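Local structure of periplasmic beta-glucosidase (Pseudomonas aeruginosa, 6R5T) at residues Ala456-Leu460 / Arg500-Lys504; Leu503-Lys507 / Trp527-Asp533; Leu513-Asn519 / Ala534-Phe540. The protein probably hydrolyses terminal, non-reducing beta-D-glucosyl residues in the periplasm with release of beta-D-glucose, as a member of glycoside hydrolase family 3. The protein carries 1 engineered substitution. All blocks are in the same frame, centred on the assembly; numbering follows the deposited sequence.

Contact 1 (Ala456-Leu460 / Arg500-Lys504); sequences AEAML and RRLLK
Glu457 and Arg501 form a salt bridge between two neighbouring helices, 456-468 and 497-508, in the alpha/beta C-terminal domain of this family 3 glycoside hydrolase. The short segments run 37° from parallel with their axes 10.9 Å apart, a gap that the chains of Arg501, Glu457 and Leu460 fill. Arg501 presents both terminal nitrogens end-on to a single oxygen. NH2 reaches Glu457 OE1 at 3.0 Å, and NH1 reaches that same OE1 at 3.2 Å with a more bent N-H. The oxygen lies in the guanidinium plane, but the carboxylate is turned well away from that plane, by 63°, and both donors come to OE1 from one face of it: NH2 on the anti side and out of plane, NH1 from higher above. One acceptor therefore serves two donors here, a different grip from the side-by-side pairing that uses both carboxylate oxygens.

The arginine gets its reach from a fully extended chain, with CG anti to the backbone N (chi1 -175°). Glu457 starts out pointing away from the partner helix, and a bend at chi2 brings its carboxylate back. Farther round the guanidinium, Ala456 CB approaches NH1 obliquely at 3.8 Å. At the backbone, Leu460 N is satisfied within its own helix by Ala456 O, while Ser455 OG takes the N-H of Ala458 in the first turn.

Next to the charged pair, Leu460 makes the apolar part of the contact. It crosses Arg501 at about a right angle and sets CD1 over one guanidinium face, toward the rim. Its other branch works against Leu502: Leu460 CD2 touches Leu502 CD1 at 3.8 Å and presses more tightly on the helix backbone, 3.5 Å from Leu502 CA.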
loop_
_atom_site.group_PDB
_atom_site.type_symbol
_atom_site.label_atom_id
_atom_site.label_comp_id
_atom_site.label_asym_id
_atom_site.label_seq_id
_atom_site.Cartn_x
_atom_site.Cartn_y
_atom_site.Cartn_z
ATOM N N ALA A 456 18.279 -24.804 -19.011
ATOM C CA ALA A 456 18.923 -23.833 -18.085
ATOM C C ALA A 456 20.317 -24.342 -17.690
ATOM O O ALA A 456 21.304 -23.561 -17.664
ATOM C CB ALA A 456 18.069 -23.605 -16.869
ATOM N N GLU A 457 20.433 -25.650 -17.431
ATOM C CA GLU A 457 21.729 -26.249 -17.018
ATOM C C GLU A 457 22.776 -26.128 -18.132
ATOM O O GLU A 457 23.942 -25.830 -17.830
ATOM C CB GLU A 457 21.540 -27.736 -16.670
ATOM C CG GLU A 457 20.744 -27.949 -15.395
ATOM C CD GLU A 457 19.247 -27.610 -15.409
ATOM O OE1 GLU A 457 18.716 -27.331 -14.292
ATOM O OE2 GLU A 457 18.606 -27.571 -16.527
ATOM N N ALA A 458 22.415 -26.370 -19.398
ATOM C CA ALA A 458 23.384 -26.283 -20.519
ATOM C C ALA A 458 23.868 -24.833 -20.662
ATOM O O ALA A 458 25.038 -24.597 -20.862
ATOM C CB ALA A 458 22.767 -26.791 -21.806
ATOM N N MET A 459 22.953 -23.870 -20.549
ATOM C CA MET A 459 23.331 -22.439 -20.633
ATOM C C MET A 459 24.282 -22.078 -19.487
ATOM O O MET A 459 25.274 -21.364 -19.726
ATOM C CB MET A 459 22.092 -21.553 -20.589
ATOM C CG MET A 459 21.388 -21.547 -21.921
ATOM S SD MET A 459 19.932 -20.379 -21.910
ATOM C CE MET A 459 18.638 -21.341 -21.203
ATOM N N LEU A 460 23.988 -22.565 -18.308
ATOM C CA LEU A 460 24.850 -22.306 -17.125
ATOM C C LEU A 460 26.229 -22.919 -17.348
ATOM O O LEU A 460 27.200 -22.253 -17.068
ATOM C CB LEU A 460 24.214 -22.846 -15.853
ATOM C CG LEU A 460 23.059 -22.065 -15.269
ATOM C CD1 LEU A 460 22.381 -22.870 -14.158
ATOM C CD2 LEU A 460 23.547 -20.744 -14.725
ATOM N N ARG A 500 19.489 -15.008 -11.279
ATOM C CA ARG A 500 20.151 -15.068 -9.942
ATOM C C ARG A 500 20.866 -16.411 -9.801
ATOM O O ARG A 500 21.956 -16.434 -9.212
ATOM C CB ARG A 500 19.151 -14.889 -8.799
ATOM C CG ARG A 500 18.590 -13.486 -8.770
ATOM C CD ARG A 500 17.771 -13.119 -7.535
ATOM N NE ARG A 500 16.490 -13.730 -7.661
ATOM C CZ ARG A 500 16.119 -14.838 -7.048
ATOM N NH1 ARG A 500 16.929 -15.390 -6.163
ATOM N NH2 ARG A 500 14.919 -15.339 -7.272
ATOM N N ARG A 501 20.312 -17.471 -10.381
ATOM C CA ARG A 501 21.004 -18.790 -10.370
ATOM C C ARG A 501 22.334 -18.640 -11.114
ATOM O O ARG A 501 23.384 -19.165 -10.635
ATOM C CB ARG A 501 20.096 -19.813 -11.043
ATOM C CG ARG A 501 20.648 -21.225 -10.972
ATOM C CD ARG A 501 19.611 -22.153 -11.580
ATOM N NE ARG A 501 20.134 -23.514 -11.569
ATOM C CZ ARG A 501 19.642 -24.518 -12.294
ATOM N NH1 ARG A 501 18.655 -24.313 -13.147
ATOM N NH2 ARG A 501 20.204 -25.711 -12.211
ATOM N N LEU A 502 22.315 -17.988 -12.263
ATOM C CA LEU A 502 23.527 -17.670 -13.070
ATOM C C LEU A 502 24.542 -16.905 -12.216
ATOM O O LEU A 502 25.749 -17.240 -12.169
ATOM C CB LEU A 502 23.115 -16.903 -14.340
ATOM C CG LEU A 502 24.230 -16.306 -15.175
ATOM C CD1 LEU A 502 25.087 -17.424 -15.756
ATOM C CD2 LEU A 502 23.641 -15.431 -16.263
ATOM N N LEU A 503 24.084 -15.823 -11.554
ATOM C CA LEU A 503 25.004 -14.978 -10.764
ATOM C C LEU A 503 25.612 -15.815 -9.633
ATOM O O LEU A 503 26.807 -15.639 -9.396
ATOM C CB LEU A 503 24.232 -13.798 -10.163
ATOM C CG LEU A 503 23.752 -12.735 -11.151
ATOM C CD1 LEU A 503 23.118 -11.596 -10.368
ATOM C CD2 LEU A 503 24.845 -12.211 -12.033
ATOM N N LYS A 504 24.848 -16.663 -8.968
ATOM C CA LYS A 504 25.390 -17.456 -7.830
ATOM C C LYS A 504 26.470 -18.395 -8.378
ATOM O O LYS A 504 27.540 -18.565 -7.750
ATOM C CB LYS A 504 24.302 -18.226 -7.110
ATOM C CG LYS A 504 23.447 -17.327 -6.215
ATOM C CD LYS A 504 22.249 -17.982 -5.567
ATOM C CE LYS A 504 21.361 -16.913 -4.946
ATOM N NZ LYS A 504 20.399 -17.465 -3.964
#

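Contact 2 (Leu503-Lys507 / Trp527-Asp533)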
loop_
_atom_site.group_PDB
_atom_site.type_symbol
_atom_site.label_atom_id
_atom_site.label_comp_id
_atom_site.label_asym_id
_atom_site.label_seq_id
_atom_site.Cartn_x
_atom_site.Cartn_y
_atom_site.Cartn_z
ATOM N N LEU A 503 24.084 -15.823 -11.554
ATOM C CA LEU A 503 25.004 -14.978 -10.764
ATOM C C LEU A 503 25.612 -15.815 -9.633
ATOM O O LEU A 503 26.807 -15.639 -9.396
ATOM C CB LEU A 503 24.232 -13.798 -10.163
ATOM C CG LEU A 503 23.752 -12.735 -11.151
ATOM C CD1 LEU A 503 23.118 -11.596 -10.368
ATOM C CD2 LEU A 503 24.845 -12.211 -12.033
ATOM N N LYS A 504 24.848 -16.663 -8.968
ATOM C CA LYS A 504 25.390 -17.456 -7.830
ATOM C C LYS A 504 26.470 -18.395 -8.378
ATOM O O LYS A 504 27.540 -18.565 -7.750
ATOM C CB LYS A 504 24.302 -18.226 -7.110
ATOM C CG LYS A 504 23.447 -17.327 -6.215
ATOM C CD LYS A 504 22.249 -17.982 -5.567
ATOM C CE LYS A 504 21.361 -16.913 -4.946
ATOM N NZ LYS A 504 20.399 -17.465 -3.964
ATOM N N ALA A 505 26.205 -19.003 -9.519
ATOM C CA ALA A 505 27.197 -19.934 -10.124
ATOM C C ALA A 505 28.425 -19.165 -10.575
ATOM O O ALA A 505 29.569 -19.636 -10.365
ATOM C CB ALA A 505 26.536 -20.708 -11.247
ATOM N N LEU A 506 28.263 -17.967 -11.145
ATOM C CA LEU A 506 29.420 -17.156 -11.583
ATOM C C LEU A 506 30.238 -16.754 -10.350
ATOM O O LEU A 506 31.476 -16.741 -10.410
ATOM C CB LEU A 506 28.946 -15.928 -12.361
ATOM C CG LEU A 506 28.379 -16.209 -13.741
ATOM C CD1 LEU A 506 27.716 -14.956 -14.275
ATOM C CD2 LEU A 506 29.456 -16.681 -14.714
ATOM N N LYS A 507 29.578 -16.389 -9.256
ATOM C CA LYS A 507 30.306 -15.969 -8.038
ATOM C C LYS A 507 31.211 -17.120 -7.590
ATOM O O LYS A 507 32.372 -16.837 -7.172
ATOM C CB LYS A 507 29.278 -15.639 -6.956
ATOM C CG LYS A 507 29.821 -15.317 -5.566
ATOM C CD LYS A 507 30.701 -14.122 -5.529
ATOM C CE LYS A 507 31.250 -13.858 -4.126
ATOM N NZ LYS A 507 32.029 -12.603 -4.119
ATOM N N TRP A 527 21.396 -9.766 -2.144
ATOM C CA TRP A 527 22.453 -10.788 -2.413
ATOM C C TRP A 527 23.545 -10.128 -3.237
ATOM O O TRP A 527 24.750 -10.338 -2.997
ATOM C CB TRP A 527 21.896 -12.018 -3.130
ATOM C CG TRP A 527 22.942 -13.046 -3.428
ATOM C CD1 TRP A 527 23.236 -14.150 -2.669
ATOM C CD2 TRP A 527 23.822 -13.097 -4.554
ATOM N NE1 TRP A 527 24.251 -14.867 -3.248
ATOM C CE2 TRP A 527 24.667 -14.218 -4.369
ATOM C CE3 TRP A 527 24.020 -12.276 -5.652
ATOM C CZ2 TRP A 527 25.645 -14.547 -5.302
ATOM C CZ3 TRP A 527 25.007 -12.583 -6.553
ATOM C CH2 TRP A 527 25.799 -13.718 -6.374
ATOM N N GLU A 528 23.131 -9.345 -4.222
ATOM C CA GLU A 528 24.088 -8.687 -5.145
ATOM C C GLU A 528 24.994 -7.716 -4.379
ATOM O O GLU A 528 26.219 -7.684 -4.595
ATOM C CB GLU A 528 23.315 -8.001 -6.275
ATOM C CG GLU A 528 22.564 -8.968 -7.167
ATOM C CD GLU A 528 21.244 -9.532 -6.627
ATOM O OE1 GLU A 528 20.758 -9.132 -5.521
ATOM O OE2 GLU A 528 20.673 -10.449 -7.275
ATOM N N GLN A 529 24.406 -6.909 -3.500
ATOM C CA GLN A 529 25.211 -5.929 -2.734
ATOM C C GLN A 529 26.235 -6.687 -1.837
ATOM O O GLN A 529 27.311 -6.139 -1.555
ATOM C CB GLN A 529 24.277 -5.012 -1.947
ATOM C CG GLN A 529 25.008 -4.027 -1.027
ATOM C CD GLN A 529 25.936 -3.063 -1.722
ATOM O OE1 GLN A 529 25.774 -2.738 -2.889
ATOM N NE2 GLN A 529 26.957 -2.621 -0.991
ATOM N N GLU A 530 25.901 -7.873 -1.360
ATOM C CA GLU A 530 26.823 -8.653 -0.499
ATOM C C GLU A 530 27.907 -9.330 -1.361
ATOM O O GLU A 530 29.082 -9.408 -0.907
ATOM C CB GLU A 530 26.012 -9.655 0.290
ATOM C CG GLU A 530 26.813 -10.413 1.324
ATOM C CD GLU A 530 27.609 -9.546 2.291
ATOM O OE1 GLU A 530 28.726 -9.980 2.638
ATOM O OE2 GLU A 530 27.118 -8.461 2.723
ATOM N N ASN A 531 27.578 -9.790 -2.560
ATOM C CA ASN A 531 28.450 -10.755 -3.273
ATOM C C ASN A 531 29.108 -10.172 -4.521
ATOM O O ASN A 531 30.177 -10.661 -4.942
ATOM C CB ASN A 531 27.639 -11.993 -3.637
ATOM C CG ASN A 531 27.336 -12.804 -2.414
ATOM O OD1 ASN A 531 28.216 -13.544 -1.977
ATOM N ND2 ASN A 531 26.161 -12.667 -1.812
ATOM N N ALA A 532 28.435 -9.286 -5.269
ATOM C CA ALA A 532 29.067 -8.774 -6.502
ATOM C C ALA A 532 30.289 -7.956 -6.118
ATOM O O ALA A 532 30.301 -7.346 -5.039
ATOM C CB ALA A 532 28.138 -7.930 -7.322
ATOM N N ASP A 533 31.272 -7.858 -6.990
ATOM C CA ASP A 533 32.423 -6.986 -6.674
ATOM C C ASP A 533 32.123 -5.556 -7.107
ATOM O O ASP A 533 32.641 -4.654 -6.505
ATOM C CB ASP A 533 33.688 -7.521 -7.317
ATOM C CG ASP A 533 34.004 -8.898 -6.737
ATOM O OD1 ASP A 533 34.129 -9.001 -5.490
ATOM O OD2 ASP A 533 33.980 -9.891 -7.491
HETATM O O HOH W 1 33.984 -12.341 -6.237
#
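The indole of Trp527 is held between Lys504 on one face and Asn531 on the other. Lys504 passes slantwise over its face, with CG 3.4 Å above the plane toward the rim. Farther along, Lys504 CE sits over the five-membered ring in a CH-pi contact, 4.1 Å from the centroid, and NZ adds an off-centre cation-pi interaction. The extended chain carries the lysine from the six-membered ring to the five-membered one. Across the indole, Asn531 ND2 hangs over the rim; it is fixed there by a hydrogen bond to Trp527 O (3.0 Å), a carbonyl that also accepts the backbone N of Asn531. Edge positions go to Glu528 CG, from the same helix, and to Lys507 CB, 4.0 Å from Trp527 CH2. Leu503 CB closes on CZ3.

One turn on, Lys507 reaches the end of helix 526-531. With CG anti to the backbone N (chi1 174°) and a bend at chi2, its chain crosses Asn531 nearly at a right angle and delivers NZ to Asn531 O at 2.8 Å, in the carbonyl plane and on a lone pair. A water accepts from Lys507 NZ and donates to Asp533 OD2, which is also bonded to Leu513 N at the start of strand 513-518.

Segments 503-507 and 527-531 run nearly parallel, 9° apart, on the flank of the domain's mixed sheet. Ala532 is the first residue to leave helical geometry, so the ammonium of Lys507 meets a carbonyl at the C-terminal end of the helix, where a positive charge would be expected to interact favourably with the helix dipole.

Contact 3 (Leu513-Asn519 / Ala534-Phe540); sequences LVLVLMN and AILETWF
Asn519 and Glu537 reach toward each other from opposite directions just past the hydrogen-bonded core of two parallel strands, their flat ends turned 40° apart. Asn519 ND2 donates to Glu537 OE1 at 2.9 Å, on the syn side though 29° out of the carboxylate plane. The second carboxylate oxygen, Glu537 OE2, accepts the backbone N of Trp539 at 3.0 Å. Asn519 places its amide there with CG between the backbone N and carbonyl carbon (chi1 46°), and ND2 has a further acceptor in Arg521 O.

Next to this pair, Leu517 O takes two donors from Thr538: the backbone N, nearly in line with the carbonyl, and OG1 at 2.8 Å from above its plane. Thr538 CG2 meanwhile touches Val516 CG1. Beyond Thr538 the pairing slips by one residue, and Asn519 N bonds to Trp539 O rather than to the carbonyl before it. Phe540 spreads one ring face over the Asn519 backbone, its CE2 3.6 Å from Asn519 C. Glu537 CG lies over the centre of the Trp539 ring, whose NE1 is bonded to Gly362 O.

Behind these residues is regular parallel sheet. Leu515 N bonds to Ala534 O and Leu515 O accepts Leu536 N, both at 2.8 Å, while Leu517 CD1 packs on Ile535 CG2 on one face of the sheet. The strands belong to the beta-alpha-beta unit 513-518, 526-531, 534-537. Every touching residue is buried, and the bonds of the Glu537 carboxylate to Asn519 ND2 and Trp539 N tie the two departing loops together at the carboxyl ends of the strands.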
loop_
_atom_site.group_PDB
_atom_site.type_symbol
_atom_site.label_atom_id
_atom_site.label_comp_id
_atom_site.label_asym_id
_atom_site.label_seq_id
_atom_site.Cartn_x
_atom_site.Cartn_y
_atom_site.Cartn_z
ATOM N N LEU A 513 33.491 -10.158 -10.254
ATOM C CA LEU A 513 32.137 -10.162 -10.852
ATOM C C LEU A 513 31.600 -8.735 -10.879
ATOM O O LEU A 513 31.329 -8.185 -9.772
ATOM C CB LEU A 513 31.254 -11.085 -10.039
ATOM C CG LEU A 513 29.793 -11.199 -10.444
ATOM C CD1 LEU A 513 29.632 -11.658 -11.894
ATOM C CD2 LEU A 513 29.017 -12.108 -9.496
ATOM N N VAL A 514 31.425 -8.194 -12.070
ATOM C CA VAL A 514 30.880 -6.837 -12.287
ATOM C C VAL A 514 29.436 -7.025 -12.765
ATOM O O VAL A 514 29.238 -7.691 -13.756
ATOM C CB VAL A 514 31.668 -6.021 -13.321
ATOM C CG1 VAL A 514 31.004 -4.698 -13.597
ATOM C CG2 VAL A 514 33.108 -5.802 -12.910
ATOM N N LEU A 515 28.457 -6.467 -12.044
ATOM C CA LEU A 515 27.066 -6.535 -12.517
ATOM C C LEU A 515 26.711 -5.257 -13.237
ATOM O O LEU A 515 26.885 -4.158 -12.691
ATOM C CB LEU A 515 26.118 -6.697 -11.337
ATOM C CG LEU A 515 26.228 -7.911 -10.474
ATOM C CD1 LEU A 515 24.958 -8.016 -9.657
ATOM C CD2 LEU A 515 26.504 -9.165 -11.274
ATOM N N VAL A 516 26.242 -5.417 -14.460
ATOM C CA VAL A 516 25.647 -4.334 -15.255
ATOM C C VAL A 516 24.144 -4.589 -15.275
ATOM O O VAL A 516 23.685 -5.573 -15.855
ATOM C CB VAL A 516 26.241 -4.256 -16.677
ATOM C CG1 VAL A 516 25.482 -3.238 -17.492
ATOM C CG2 VAL A 516 27.718 -3.952 -16.657
ATOM N N LEU A 517 23.394 -3.770 -14.545
ATOM C CA LEU A 517 21.963 -4.020 -14.316
ATOM C C LEU A 517 21.158 -3.214 -15.337
ATOM O O LEU A 517 21.424 -1.992 -15.504
ATOM C CB LEU A 517 21.604 -3.478 -12.938
ATOM C CG LEU A 517 22.187 -4.147 -11.707
ATOM C CD1 LEU A 517 21.544 -3.491 -10.475
ATOM C CD2 LEU A 517 21.979 -5.645 -11.734
ATOM N N MET A 518 20.197 -3.860 -15.971
ATOM C CA MET A 518 19.163 -3.159 -16.764
ATOM C C MET A 518 17.854 -3.430 -16.046
ATOM O O MET A 518 17.587 -4.558 -15.584
ATOM C CB MET A 518 19.093 -3.610 -18.213
ATOM C CG MET A 518 20.346 -3.442 -18.905
ATOM S SD MET A 518 19.997 -3.416 -20.705
ATOM C CE MET A 518 21.705 -3.564 -21.190
ATOM N N ASN A 519 17.013 -2.427 -16.014
ATOM C CA ASN A 519 15.754 -2.546 -15.263
ATOM C C ASN A 519 15.004 -1.225 -15.385
ATOM O O ASN A 519 15.633 -0.164 -15.635
ATOM C CB ASN A 519 15.979 -2.784 -13.763
ATOM C CG ASN A 519 17.011 -1.900 -13.112
ATOM O OD1 ASN A 519 18.198 -1.932 -13.521
ATOM N ND2 ASN A 519 16.632 -1.129 -12.104
ATOM N N ALA A 534 31.320 -5.343 -8.160
ATOM C CA ALA A 534 30.902 -3.982 -8.512
ATOM C C ALA A 534 29.510 -4.074 -9.115
ATOM O O ALA A 534 29.157 -5.143 -9.668
ATOM C CB ALA A 534 31.833 -3.283 -9.462
ATOM N N ILE A 535 28.730 -3.016 -8.981
ATOM C CA ILE A 535 27.331 -2.992 -9.509
ATOM C C ILE A 535 27.088 -1.636 -10.142
ATOM O O ILE A 535 27.281 -0.637 -9.466
ATOM C CB ILE A 535 26.296 -3.207 -8.395
ATOM C CG1 ILE A 535 26.486 -4.505 -7.635
ATOM C CG2 ILE A 535 24.878 -3.128 -8.959
ATOM C CD1 ILE A 535 25.615 -4.650 -6.435
ATOM N N LEU A 536 26.714 -1.640 -11.414
ATOM C CA LEU A 536 26.416 -0.410 -12.165
ATOM C C LEU A 536 24.953 -0.506 -12.605
ATOM O O LEU A 536 24.580 -1.407 -13.332
ATOM C CB LEU A 536 27.334 -0.262 -13.371
ATOM C CG LEU A 536 27.174 1.008 -14.190
ATOM C CD1 LEU A 536 27.566 2.238 -13.330
ATOM C CD2 LEU A 536 27.960 0.925 -15.506
ATOM N N GLU A 537 24.147 0.424 -12.122
ATOM C CA GLU A 537 22.732 0.559 -12.526
ATOM C C GLU A 537 22.672 1.317 -13.853
ATOM O O GLU A 537 23.118 2.487 -13.873
ATOM C CB GLU A 537 21.988 1.270 -11.403
ATOM C CG GLU A 537 20.582 1.703 -11.791
ATOM C CD GLU A 537 19.694 0.521 -12.022
ATOM O OE1 GLU A 537 19.043 0.083 -11.043
ATOM O OE2 GLU A 537 19.658 -0.005 -13.171
ATOM N N THR A 538 22.149 0.702 -14.916
ATOM C CA THR A 538 22.111 1.352 -16.234
ATOM C C THR A 538 20.674 1.547 -16.712
ATOM O O THR A 538 20.471 2.040 -17.852
ATOM C CB THR A 538 22.907 0.564 -17.288
ATOM O OG1 THR A 538 22.184 -0.578 -17.757
ATOM C CG2 THR A 538 24.248 0.156 -16.726
ATOM N N TRP A 539 19.675 1.202 -15.903
ATOM C CA TRP A 539 18.267 1.441 -16.275
ATOM C C TRP A 539 18.001 0.768 -17.619
ATOM O O TRP A 539 18.429 -0.375 -17.794
ATOM C CB TRP A 539 17.980 2.930 -16.296
ATOM C CG TRP A 539 18.477 3.691 -15.118
ATOM C CD1 TRP A 539 19.522 4.554 -15.103
ATOM C CD2 TRP A 539 17.934 3.658 -13.802
ATOM N NE1 TRP A 539 19.670 5.077 -13.858
ATOM C CE2 TRP A 539 18.694 4.570 -13.041
ATOM C CE3 TRP A 539 16.902 2.938 -13.171
ATOM C CZ2 TRP A 539 18.455 4.775 -11.690
ATOM C CZ3 TRP A 539 16.682 3.148 -11.823
ATOM C CH2 TRP A 539 17.440 4.059 -11.103
ATOM N N PHE A 540 17.355 1.439 -18.562
ATOM C CA PHE A 540 17.450 1.081 -20.003
ATOM C C PHE A 540 18.057 2.324 -20.635
ATOM O O PHE A 540 17.406 3.381 -20.602
ATOM C CB PHE A 540 16.108 0.670 -20.610
ATOM C CG PHE A 540 15.467 -0.540 -19.977
ATOM C CD1 PHE A 540 16.113 -1.773 -19.976
ATOM C CD2 PHE A 540 14.277 -0.426 -19.320
ATOM C CE1 PHE A 540 15.543 -2.876 -19.370
ATOM C CE2 PHE A 540 13.710 -1.527 -18.699
ATOM C CZ PHE A 540 14.349 -2.748 -18.725
#

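Overall arrangement
Following the chain from helix 456-468, contact 1 closes first, when helix 497-508 comes back beside it after strand 472-478. Contact 2 opens on that same helix, sharing Leu503 and Lys504 with contact 1. Before helix 526-531 closes it, strand 513-518 has already opened contact 3, which strand 534-537 completes; contacts 2 and 3 therefore cross, while contacts 1 and 3 follow in series. Leu503 CD2 packs on Leu515 CD2 at 3.6 Å, Glu528 CG also rests on Leu515, and Asp533 N probably hydrogen-bonds to Leu513 O where contacts 2 and 3 meet. Contacts 1 and 2 tie consecutive helices together; contact 3 joins neighbouring parallel strands of the mixed sheet.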